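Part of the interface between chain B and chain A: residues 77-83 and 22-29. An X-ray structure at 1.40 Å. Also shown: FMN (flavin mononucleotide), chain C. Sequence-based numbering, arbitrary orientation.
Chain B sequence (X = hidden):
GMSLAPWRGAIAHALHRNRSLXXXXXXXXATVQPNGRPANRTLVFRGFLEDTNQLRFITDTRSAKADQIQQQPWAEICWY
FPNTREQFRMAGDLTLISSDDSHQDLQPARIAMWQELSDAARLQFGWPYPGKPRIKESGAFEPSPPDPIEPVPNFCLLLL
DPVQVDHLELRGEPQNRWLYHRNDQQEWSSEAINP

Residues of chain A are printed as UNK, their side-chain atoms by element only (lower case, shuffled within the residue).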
# COMPACT_ATOMS: atom_id res chain seq x y z
N ILE B 77 4.74 -4.27 -3.58
CA ILE B 77 4.90 -3.36 -2.46
C ILE B 77 4.78 -1.94 -2.97
O ILE B 77 5.18 -1.63 -4.13
CB ILE B 77 6.19 -3.58 -1.67
CG1 ILE B 77 7.39 -3.37 -2.52
CG2 ILE B 77 6.20 -4.96 -1.06
CD1 ILE B 77 8.73 -3.44 -1.74
N CYS B 78 4.28 -1.06 -2.11
CA CYS B 78 4.32 0.39 -2.30
C CYS B 78 5.00 0.94 -1.08
O CYS B 78 4.56 0.66 0.04
CB CYS B 78 2.94 0.96 -2.46
SG CYS B 78 2.97 2.67 -2.87
N TRP B 79 6.02 1.73 -1.29
CA TRP B 79 6.90 2.23 -0.23
C TRP B 79 7.06 3.71 -0.40
O TRP B 79 7.67 4.13 -1.39
CB TRP B 79 8.22 1.47 -0.32
CG TRP B 79 9.15 1.58 0.80
CD1 TRP B 79 9.01 2.33 1.94
CD2 TRP B 79 10.37 0.87 0.93
NE1 TRP B 79 10.05 2.09 2.82
CE2 TRP B 79 10.91 1.22 2.21
CE3 TRP B 79 11.06 -0.04 0.13
CZ2 TRP B 79 12.12 0.67 2.67
CZ3 TRP B 79 12.29 -0.58 0.62
CH2 TRP B 79 12.78 -0.16 1.86
N TYR B 80 6.54 4.48 0.53
CA TYR B 80 6.60 5.93 0.46
C TYR B 80 7.54 6.45 1.54
O TYR B 80 7.44 6.08 2.71
CB TYR B 80 5.21 6.54 0.63
CG TYR B 80 5.25 8.04 0.51
CD1 TYR B 80 5.63 8.62 -0.67
CD2 TYR B 80 5.00 8.86 1.60
CE1 TYR B 80 5.73 9.99 -0.78
CE2 TYR B 80 5.10 10.25 1.51
CZ TYR B 80 5.46 10.81 0.31
OH TYR B 80 5.60 12.21 0.18
N PHE B 81 8.46 7.33 1.12
CA PHE B 81 9.44 7.94 1.99
C PHE B 81 9.05 9.38 2.21
O PHE B 81 9.12 10.17 1.29
CB PHE B 81 10.82 7.87 1.31
CG PHE B 81 11.43 6.53 1.32
CD1 PHE B 81 12.23 6.10 2.36
CD2 PHE B 81 11.16 5.63 0.30
CE1 PHE B 81 12.79 4.86 2.39
CE2 PHE B 81 11.71 4.34 0.32
CZ PHE B 81 12.54 3.97 1.38
N PRO B 82 8.58 9.74 3.41
CA PRO B 82 7.96 11.04 3.56
C PRO B 82 8.84 12.26 3.56
O PRO B 82 8.35 13.37 3.22
CB PRO B 82 7.25 10.93 4.94
CG PRO B 82 7.07 9.56 5.16
CD PRO B 82 8.33 8.91 4.61
N ASN B 83 10.11 12.14 3.95
CA ASN B 83 10.96 13.34 3.99
C ASN B 83 11.51 13.68 2.61
O ASN B 83 11.62 14.86 2.25
CB ASN B 83 12.03 13.21 5.07
CG ASN B 83 11.50 13.71 6.43
OD1 ASN B 83 10.35 14.20 6.53
ND2 ASN B 83 12.30 13.57 7.46
N UNK A 22 1.59 16.33 6.94
CA UNK A 22 0.85 16.45 5.68
C UNK A 22 0.55 15.07 5.08
O UNK A 22 -0.53 14.79 4.51
c UNK A 22 1.75 18.73 5.12
c UNK A 22 0.89 17.26 3.24
c UNK A 22 1.61 17.30 4.62
N UNK A 23 1.54 14.19 5.22
CA UNK A 23 1.50 12.88 4.64
C UNK A 23 0.63 11.84 5.36
O UNK A 23 0.50 10.69 4.94
c UNK A 23 3.89 11.49 6.61
c UNK A 23 4.73 11.58 7.66
o UNK A 23 6.52 12.77 8.81
c UNK A 23 3.84 12.48 5.66
c UNK A 23 5.61 12.67 7.76
c UNK A 23 5.59 13.65 6.81
c UNK A 23 4.68 13.58 5.80
c UNK A 23 2.92 12.34 4.46
N UNK A 24 0.03 12.22 6.47
CA UNK A 24 -0.92 11.34 7.13
C UNK A 24 -2.21 11.23 6.31
O UNK A 24 -3.02 10.38 6.61
c UNK A 24 -1.24 11.84 8.51
N UNK A 25 -2.39 12.09 5.30
CA UNK A 25 -3.51 11.97 4.37
C UNK A 25 -3.13 11.17 3.12
O UNK A 25 -3.94 11.08 2.20
c UNK A 25 -4.09 13.31 4.05
c UNK A 25 -7.59 15.36 4.50
n UNK A 25 -8.47 15.39 3.49
n UNK A 25 -8.04 15.37 5.76
n UNK A 25 -6.28 15.34 4.23
c UNK A 25 -5.21 15.29 5.20
c UNK A 25 -4.77 13.89 5.35
N UNK A 26 -1.98 10.52 3.13
CA UNK A 26 -1.58 9.69 2.01
C UNK A 26 -1.83 8.23 2.39
O UNK A 26 -1.53 7.79 3.52
o UNK A 26 1.81 15.04 0.51
c UNK A 26 1.32 13.74 0.78
c UNK A 26 -0.04 13.52 0.73
c UNK A 26 -0.52 12.22 1.00
c UNK A 26 1.70 11.52 1.39
c UNK A 26 0.35 11.22 1.34
c UNK A 26 2.17 12.76 1.12
c UNK A 26 -0.11 9.85 1.69
N UNK A 27 -2.41 7.46 1.48
CA UNK A 27 -2.74 6.07 1.77
C UNK A 27 -2.47 5.23 0.53
O UNK A 27 -2.29 5.76 -0.59
c UNK A 27 -5.30 6.47 1.38
c UNK A 27 -6.64 6.64 2.21
c UNK A 27 -4.18 5.94 2.27
c UNK A 27 -5.51 5.51 0.18
N UNK A 28 -2.43 3.93 0.67
CA UNK A 28 -2.09 3.02 -0.42
C UNK A 28 -3.29 2.24 -0.90
O UNK A 28 -3.94 1.54 -0.09
o UNK A 28 0.01 3.42 2.42
c UNK A 28 0.40 2.83 0.15
n UNK A 28 1.06 4.96 1.10
c UNK A 28 -0.93 2.10 -0.02
c UNK A 28 0.48 3.75 1.31
N UNK A 29 -3.56 2.32 -2.20
CA UNK A 29 -4.72 1.64 -2.76
C UNK A 29 -4.24 0.46 -3.58
O UNK A 29 -3.51 0.60 -4.60
c UNK A 29 -6.85 2.68 -5.87
c UNK A 29 -6.59 1.91 -4.55
c UNK A 29 -5.47 2.57 -3.71
c UNK A 29 -7.78 1.84 -3.66
N1 FMN C . -1.97 9.27 -8.20
C2 FMN C . -3.28 9.50 -8.40
O2 FMN C . -3.89 9.03 -9.38
N3 FMN C . -4.00 10.22 -7.47
C4 FMN C . -3.43 10.76 -6.36
O4 FMN C . -4.13 11.30 -5.42
C4A FMN C . -2.08 10.53 -6.14
N5 FMN C . -1.43 11.07 -5.04
C5A FMN C . -0.11 10.64 -4.77
C6 FMN C . 0.51 11.07 -3.61
C7 FMN C . 1.83 10.70 -3.30
C7M FMN C . 2.38 10.98 -1.92
C8 FMN C . 2.52 9.93 -4.23
C8M FMN C . 3.85 9.29 -3.83
C9 FMN C . 1.90 9.51 -5.41
C9A FMN C . 0.60 9.90 -5.70
N10 FMN C . -0.02 9.52 -6.87
C10 FMN C . -1.35 9.77 -7.07
C1' FMN C . 0.75 8.84 -7.99
C2' FMN C . 0.48 7.33 -7.89
O2' FMN C . 1.11 6.78 -6.71
C3' FMN C . 0.89 6.54 -9.15
O3' FMN C . 2.24 6.86 -9.43
C4' FMN C . -0.01 7.02 -10.31
O4' FMN C . -1.38 7.21 -9.96
C5' FMN C . 0.03 5.93 -11.38
O5' FMN C . -0.46 4.72 -10.83
P FMN C . -1.08 3.61 -11.76
O1P FMN C . -2.38 4.05 -12.33
O2P FMN C . -0.03 3.38 -12.89
O3P FMN C . -1.15 2.35 -10.96
O HOH W 1 8.35 14.53 8.69

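Position 22 carries three side-chain carbons, one bonded to the backbone and bearing the other two. It is exposed and stays clear of the 77-83 stretch, so it takes no part in this contact. A fork at the first carbon defines Val A22, compact enough to sit at the surface without reaching across.

Position 23 has one carbon leading to a six-carbon ring with an oxygen at the far end. The ring lies face-on to Pro B82, whose CB sits over its center, 3° off the normal; this is Tyr A23, with chi1 at 47° (p). This is a CH-pi contact, in which a proline C-H group packs flat over an electron-rich face. Beyond the ring, a water lies 2.5 Å from Tyr A23 OH and donates to Asn B83 OD1 at 3.0 Å, so the hydroxyl extends the contact by a polar bridge.

Position 24 shows a single carbon, buried but out of reach of the 77-83 stretch: Ala A24, whose small apolar methyl suits a buried site. Position 25 has three carbons, a nitrogen, and a carbon bearing two more nitrogens, and touches nothing on the 77-83 stretch. This guanidinium marks Arg A25, exposed, as suits a charged group. Arg A25 N makes a weak hydrogen bond to Val A22 O at 3.4 Å.

Position 26 again shows one carbon and a six-carbon ring bearing oxygen. The ring sets its edge toward the face of Tyr B80, planes at 81°. This is Tyr A26, whose flat ring offers an edge to one neighbor and a face to another: Tyr A26 CD2 reaches Tyr B80 CE2 at 3.6 Å, and FMN C7M, 3.4 Å from Tyr A26 CD2, lies over one face. Tyr A26 N donates a hydrogen bond to Tyr A23 O at 3.1 Å, tying the 3-10 segment to the strand.

Position 27 has four carbons forked at the second, out of reach of the 77-83 stretch: Leu A27, apolar and suited to burial. Position 28 has three carbons, the third carrying one oxygen and one nitrogen, and its stem packs against Cys B78 SG. This is Gln A28, whose aliphatic stem suits the sulfur, CG lying 4.0 Å from Cys B78 SG. Position 29, four carbons forked at the second, also misses the 77-83 stretch: Leu A29, again apolar and buried.

The strands run nearly antiparallel, at 167°, but their axes come no closer than 8.8 Å and no direct hydrogen bond crosses between these stretches. Side chains fill the gap instead. Cys B78, Tyr B80 and Pro B82, alternate residues directed toward chain A, meet Gln A28, the two tyrosines and again Tyr A23. FMN C7M lies over a face of both Tyr B80 and Tyr A26, making the cofactor part of the packing.

Chain A, residues 22-29: VYARYLQL
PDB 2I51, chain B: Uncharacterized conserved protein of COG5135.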